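Local coordinates for protein ethyl acetate hydrolase (Pseudomonas veronii, PDB 5EFZ) that hydrolyses ethyl acetate to ethanol and acetate, a step in the bacterial breakdown of short-chain methyl ketones such as 2-butanone, at residues Ser105-Asn109 against Pro263-Leu267; Ala194-Asp198 against Val212-Arg218. The contacts are given in a common frame with arbitrary orientation. Residues are numbered along the deposited sequence.

In the fold
Both contacts involve the helical region inserted between strands 170-174 and 296-300 of the alpha/beta-hydrolase sheet, the usual place of a lid in this fold. Along the chain the order is 105-109, 194-198, 212-218, 263-267, so contact 1 brackets contact 2. Contact 1 ties helix 263-274 to the core loop that follows strand 92-96, whereas contact 2 joins helices 182-196 and 213-227 within the insertion and reaches the dimer interface. Their centres are about 15 Å apart, and helix 263-274 connects them: Leu266 CD1 lies 3.7 Å from Leu216 CD2, and Pro263 CG 3.8 Å from Val212 CB. The insertion is thus packed internally and also fastened to the catalytic core.

Contact 1 (Ser105-Asn109 against Pro263-Leu267); sequences SSASN and PNNLL. With EDO (1,2-ethanediol), chain L.
Here the alpha/beta-hydrolase core meets its helical insertion: a loop following strand 92-96 bears on the first turn of helix 263-274. Residues Ser106-Asn109 form a type I beta-turn, with Ala107 at phi/psi -52/-36° and Ser108 at -82/-7°, closed by Asn109 N to Ser106 O at 3.2 Å. Asn109, chi1 p, folds back so that its OD1 accepts Ser106 N at 2.8 Å, a side-chain bond that spans the same four residues as the turn. The closest CA pair across the segments, Ala107 and Asn265, is 5.9 Å apart.

Pro263 opens a regular helix, its O accepting Leu267 N at 3.0 Å. Asn264 brings its CB to 3.7 Å from Ala107 CB; its ND2 is hydrogen-bonded to Gly204 O, outside the two segments. Asn265 is the main polar link. Its CA-CB bond points sideways, yet with chi1 m (-68°) and chi2 -14° the carboxamide reaches the turn and engages it with both ends. Its ND2 donates to Ser108 OG at 2.8 Å and an almost straight 169°, for which Ser108 takes chi1 p, while its OD1 accepts a weak bond from Ser108 N at 3.3 Å. A water adds a bridge, accepting from Ala107 N at 2.9 Å and donating to Asn265 OD1 at 3.0 Å. Ser106 CB packs 3.5 Å from the same OD1.

Beside this junction sits an ethanediol, probably from the crystallisation liquor, which is also bonded to Phe119 O and Thr268 OG1. Its O1 donates to Asn264 O at 3.1 Å and lies 3.9 Å from Leu267 CB.

Contact 2 (Ala194-Asp198 against Val212-Arg218); sequences AITTD and VAAGLER. With EDO (1,2-ethanediol), chain J.
Asp198, Arg218 and Ala194 contribute most of the buried surface where the end of helix 182-196 meets the start of helix 213-227, a close helix-helix contact centred on a glycine. The CA atoms of Ile195 and Gly215 are only 4.2 Å apart.

Asp198 is the last residue of a type I turn, Ile195-Asp198, with Thr196 and Thr197 at its central positions, closed by Asp198 N to Ile195 O at 3.2 Å. Its chi1 is t, and its carboxylate points at the first turn of the second helix, where OD2 accepts Gly215 N at 2.9 Å. That NH lies too near the helix start to have an acceptor within the helix, and Val212 at the N-cap position has no polar side chain to offer. The same OD2 rests 3.5 Å from Val212 CG1 and 3.6 Å from Ala214 CB, while OD1 bonds Ala200 N.

Ala194 faces the second helix, its CB 4.0 Å from Arg218 CB. Its O, without a hydrogen-bond partner, receives a CA-H...O contact from Gly215 CA at 3.3 Å; an ideal CB on Gly215 would be tight, 3.1 Å from Ala194 O and 3.2 Å from both Ile195 CA and Asp198 CB. Arg218, chi1 m and chi2 and chi3 t, extends along the junction, its guanidinium edge beside Ala194 O and its NH1 4.0 Å from Asp198 CB.

Ile195 CD1 approaches Leu216 CD2 at 4.4 Å, leading toward helix 263-274, whose Pro263 touches both Ile195 and Val212. At the dimer interface, Thr197 and Arg218 pack reciprocally on Arg218 and Thr197 of the second subunit, so the paired helices 182-196 and 213-227 lie between helix 263-274 and the partner chain.

Contact 1 (Ser105-Asn109 against Pro263-Leu267)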
loop_
_atom_site.group_PDB
_atom_site.type_symbol
_atom_site.label_atom_id
_atom_site.label_comp_id
_atom_site.label_asym_id
_atom_site.label_seq_id
_atom_site.Cartn_x
_atom_site.Cartn_y
_atom_site.Cartn_z
ATOM N N SER A 105 9.705 29.998 0.966
ATOM C CA SER A 105 11.116 29.722 1.265
ATOM C C SER A 105 11.360 28.235 1.338
ATOM O O SER A 105 10.668 27.542 2.059
ATOM C CB SER A 105 11.523 30.373 2.587
ATOM O OG SER A 105 11.593 31.772 2.434
ATOM N N SER A 106 12.354 27.755 0.594
ATOM C CA SER A 106 12.590 26.338 0.422
ATOM C C SER A 106 14.069 26.062 0.112
ATOM O O SER A 106 14.838 26.985 -0.168
ATOM C CB SER A 106 11.730 25.777 -0.727
ATOM O OG SER A 106 10.347 26.081 -0.561
ATOM N N ALA A 107 14.452 24.798 0.163
ATOM C CA ALA A 107 15.818 24.388 -0.214
ATOM C C ALA A 107 16.177 24.930 -1.601
ATOM O O ALA A 107 17.323 25.312 -1.863
ATOM C CB ALA A 107 15.938 22.822 -0.198
ATOM N N SER A 108 15.185 24.976 -2.488
ATOM C CA SER A 108 15.480 25.287 -3.885
ATOM C C SER A 108 15.616 26.775 -4.178
ATOM O O SER A 108 16.017 27.138 -5.274
ATOM C CB SER A 108 14.404 24.708 -4.804
ATOM O OG SER A 108 13.135 25.305 -4.543
ATOM N N ASN A 109 15.316 27.639 -3.217
ATOM C CA ASN A 109 15.342 29.069 -3.502
ATOM C C ASN A 109 15.897 29.923 -2.356
ATOM O O ASN A 109 15.743 31.147 -2.370
ATOM C CB ASN A 109 13.924 29.547 -3.877
ATOM C CG ASN A 109 12.911 29.339 -2.752
ATOM O OD1 ASN A 109 13.277 29.351 -1.576
ATOM N ND2 ASN A 109 11.614 29.173 -3.111
ATOM N N PRO A 263 13.955 17.246 -5.788
ATOM C CA PRO A 263 14.104 16.215 -4.749
ATOM C C PRO A 263 14.298 16.801 -3.338
ATOM O O PRO A 263 13.646 16.309 -2.409
ATOM C CB PRO A 263 15.362 15.442 -5.201
ATOM C CG PRO A 263 15.376 15.573 -6.697
ATOM C CD PRO A 263 14.779 16.966 -6.985
ATOM N N ASN A 264 15.129 17.836 -3.177
ATOM C CA ASN A 264 15.321 18.394 -1.831
ATOM C C ASN A 264 14.004 18.951 -1.274
ATOM O O ASN A 264 13.680 18.733 -0.099
ATOM C CB ASN A 264 16.389 19.480 -1.813
ATOM C CG ASN A 264 17.796 18.898 -1.951
ATOM O OD1 ASN A 264 18.062 17.772 -1.506
ATOM N ND2 ASN A 264 18.667 19.633 -2.605
ATOM N N ASN A 265 13.238 19.666 -2.092
ATOM C CA ASN A 265 11.916 20.136 -1.601
ATOM C C ASN A 265 10.953 18.997 -1.200
ATOM O O ASN A 265 10.232 19.069 -0.177
ATOM C CB ASN A 265 11.228 21.015 -2.653
ATOM C CG ASN A 265 11.931 22.331 -2.879
ATOM O OD1 ASN A 265 12.808 22.758 -2.093
ATOM N ND2 ASN A 265 11.577 22.988 -3.993
ATOM N N LEU A 266 10.898 17.936 -1.992
ATOM C CA LEU A 266 10.046 16.808 -1.634
ATOM C C LEU A 266 10.477 16.204 -0.279
ATOM O O LEU A 266 9.622 15.830 0.544
ATOM C CB LEU A 266 10.079 15.722 -2.737
ATOM C CG LEU A 266 9.479 16.167 -4.075
ATOM C CD1 LEU A 266 9.607 15.041 -5.115
ATOM C CD2 LEU A 266 8.000 16.532 -3.892
ATOM N N LEU A 267 11.780 16.107 -0.048
ATOM C CA LEU A 267 12.280 15.534 1.216
ATOM C C LEU A 267 11.934 16.454 2.401
ATOM O O LEU A 267 11.622 15.976 3.501
ATOM C CB LEU A 267 13.802 15.304 1.146
ATOM C CG LEU A 267 14.277 14.267 0.106
ATOM C CD1 LEU A 267 15.798 14.071 0.246
ATOM C CD2 LEU A 267 13.568 12.944 0.249
HETATM C C1 EDO L . 16.651 19.661 2.088
HETATM O O1 EDO L . 15.736 18.545 2.246
HETATM C C2 EDO L . 17.565 19.921 3.298
HETATM O O2 EDO L . 17.141 19.350 4.553
HETATM O O HOH W 1 12.683 22.674 0.868
#

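Contact 2 (Ala194-Asp198 against Val212-Arg218)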
loop_
_atom_site.group_PDB
_atom_site.type_symbol
_atom_site.label_atom_id
_atom_site.label_comp_id
_atom_site.label_asym_id
_atom_site.label_seq_id
_atom_site.Cartn_x
_atom_site.Cartn_y
_atom_site.Cartn_z
ATOM N N ALA A 194 13.167 6.039 -1.945
ATOM C CA ALA A 194 13.089 5.906 -3.403
ATOM C C ALA A 194 13.950 6.991 -4.070
ATOM O O ALA A 194 14.619 6.769 -5.085
ATOM C CB ALA A 194 11.650 6.021 -3.863
ATOM N N ILE A 195 13.928 8.175 -3.471
ATOM C CA ILE A 195 14.721 9.278 -3.952
ATOM C C ILE A 195 16.163 9.182 -3.483
ATOM O O ILE A 195 17.076 9.293 -4.300
ATOM C CB ILE A 195 14.136 10.601 -3.492
ATOM C CG1 ILE A 195 12.817 10.836 -4.238
ATOM C CG2 ILE A 195 15.122 11.738 -3.748
ATOM C CD1 ILE A 195 12.036 12.039 -3.689
ATOM N N THR A 196 16.385 8.968 -2.184
ATOM C CA THR A 196 17.755 9.113 -1.663
ATOM C C THR A 196 18.666 7.967 -2.069
ATOM O O THR A 196 19.906 8.127 -2.093
ATOM C CB THR A 196 17.796 9.244 -0.128
ATOM O OG1 THR A 196 17.328 8.034 0.469
ATOM C CG2 THR A 196 16.944 10.440 0.368
ATOM N N THR A 197 18.092 6.824 -2.434
ATOM C CA THR A 197 18.948 5.722 -2.896
ATOM C C THR A 197 19.382 5.820 -4.376
ATOM O O THR A 197 20.172 5.005 -4.850
ATOM C CB THR A 197 18.268 4.366 -2.705
ATOM O OG1 THR A 197 17.028 4.359 -3.423
ATOM C CG2 THR A 197 18.004 4.119 -1.227
ATOM N N ASP A 198 18.836 6.779 -5.110
ATOM C CA ASP A 198 19.303 7.060 -6.465
ATOM C C ASP A 198 20.706 7.651 -6.359
ATOM O O ASP A 198 20.878 8.696 -5.722
ATOM C CB ASP A 198 18.330 8.043 -7.139
ATOM C CG ASP A 198 18.643 8.284 -8.610
ATOM O OD1 ASP A 198 19.727 7.890 -9.075
ATOM O OD2 ASP A 198 17.786 8.891 -9.293
ATOM N N VAL A 212 17.917 13.200 -11.321
ATOM C CA VAL A 212 17.378 12.280 -10.330
ATOM C C VAL A 212 16.060 11.656 -10.824
ATOM O O VAL A 212 15.222 11.258 -10.032
ATOM C CB VAL A 212 17.124 13.000 -8.949
ATOM C CG1 VAL A 212 16.958 12.002 -7.814
ATOM C CG2 VAL A 212 18.286 13.940 -8.616
ATOM N N ALA A 213 15.898 11.560 -12.141
ATOM C CA ALA A 213 14.667 11.030 -12.715
ATOM C C ALA A 213 14.342 9.598 -12.253
ATOM O O ALA A 213 13.166 9.260 -12.068
ATOM C CB ALA A 213 14.743 11.093 -14.242
ATOM N N ALA A 214 15.357 8.749 -12.085
ATOM C CA ALA A 214 15.088 7.367 -11.658
ATOM C C ALA A 214 14.435 7.346 -10.275
ATOM O O ALA A 214 13.443 6.654 -10.067
ATOM C CB ALA A 214 16.353 6.526 -11.659
ATOM N N GLY A 215 14.994 8.109 -9.333
ATOM C CA GLY A 215 14.432 8.201 -7.998
ATOM C C GLY A 215 13.029 8.790 -8.038
ATOM O O GLY A 215 12.129 8.322 -7.336
ATOM N N LEU A 216 12.831 9.813 -8.858
ATOM C CA LEU A 216 11.508 10.447 -8.925
ATOM C C LEU A 216 10.449 9.480 -9.533
ATOM O O LEU A 216 9.282 9.461 -9.095
ATOM C CB LEU A 216 11.559 11.748 -9.726
ATOM C CG LEU A 216 12.280 12.914 -9.031
ATOM C CD1 LEU A 216 12.509 14.041 -10.014
ATOM C CD2 LEU A 216 11.458 13.424 -7.819
ATOM N N GLU A 217 10.845 8.722 -10.545
ATOM C CA GLU A 217 9.941 7.712 -11.119
ATOM C C GLU A 217 9.582 6.614 -10.092
ATOM O O GLU A 217 8.443 6.167 -10.048
ATOM C CB GLU A 217 10.577 7.065 -12.364
ATOM C CG GLU A 217 10.572 7.982 -13.599
ATOM C CD GLU A 217 10.932 7.248 -14.889
ATOM O OE1 GLU A 217 11.056 5.989 -14.882
ATOM O OE2 GLU A 217 11.079 7.947 -15.921
ATOM N N ARG A 218 10.552 6.171 -9.278
ATOM C CA ARG A 218 10.262 5.131 -8.261
ATOM C C ARG A 218 9.296 5.686 -7.227
ATOM O O ARG A 218 8.385 4.996 -6.743
ATOM C CB ARG A 218 11.568 4.619 -7.575
ATOM C CG ARG A 218 12.556 3.919 -8.525
ATOM C CD ARG A 218 13.939 3.619 -7.837
ATOM N NE ARG A 218 14.946 3.085 -8.775
ATOM C CZ ARG A 218 16.198 3.535 -8.869
ATOM N NH1 ARG A 218 16.604 4.535 -8.094
ATOM N NH2 ARG A 218 17.045 2.994 -9.740
HETATM C C1 EDO J . 23.356 8.608 -3.078
HETATM O O1 EDO J . 22.043 8.221 -3.497
HETATM C C2 EDO J . 23.376 10.082 -2.711
HETATM O O2 EDO J . 23.186 10.193 -1.298
#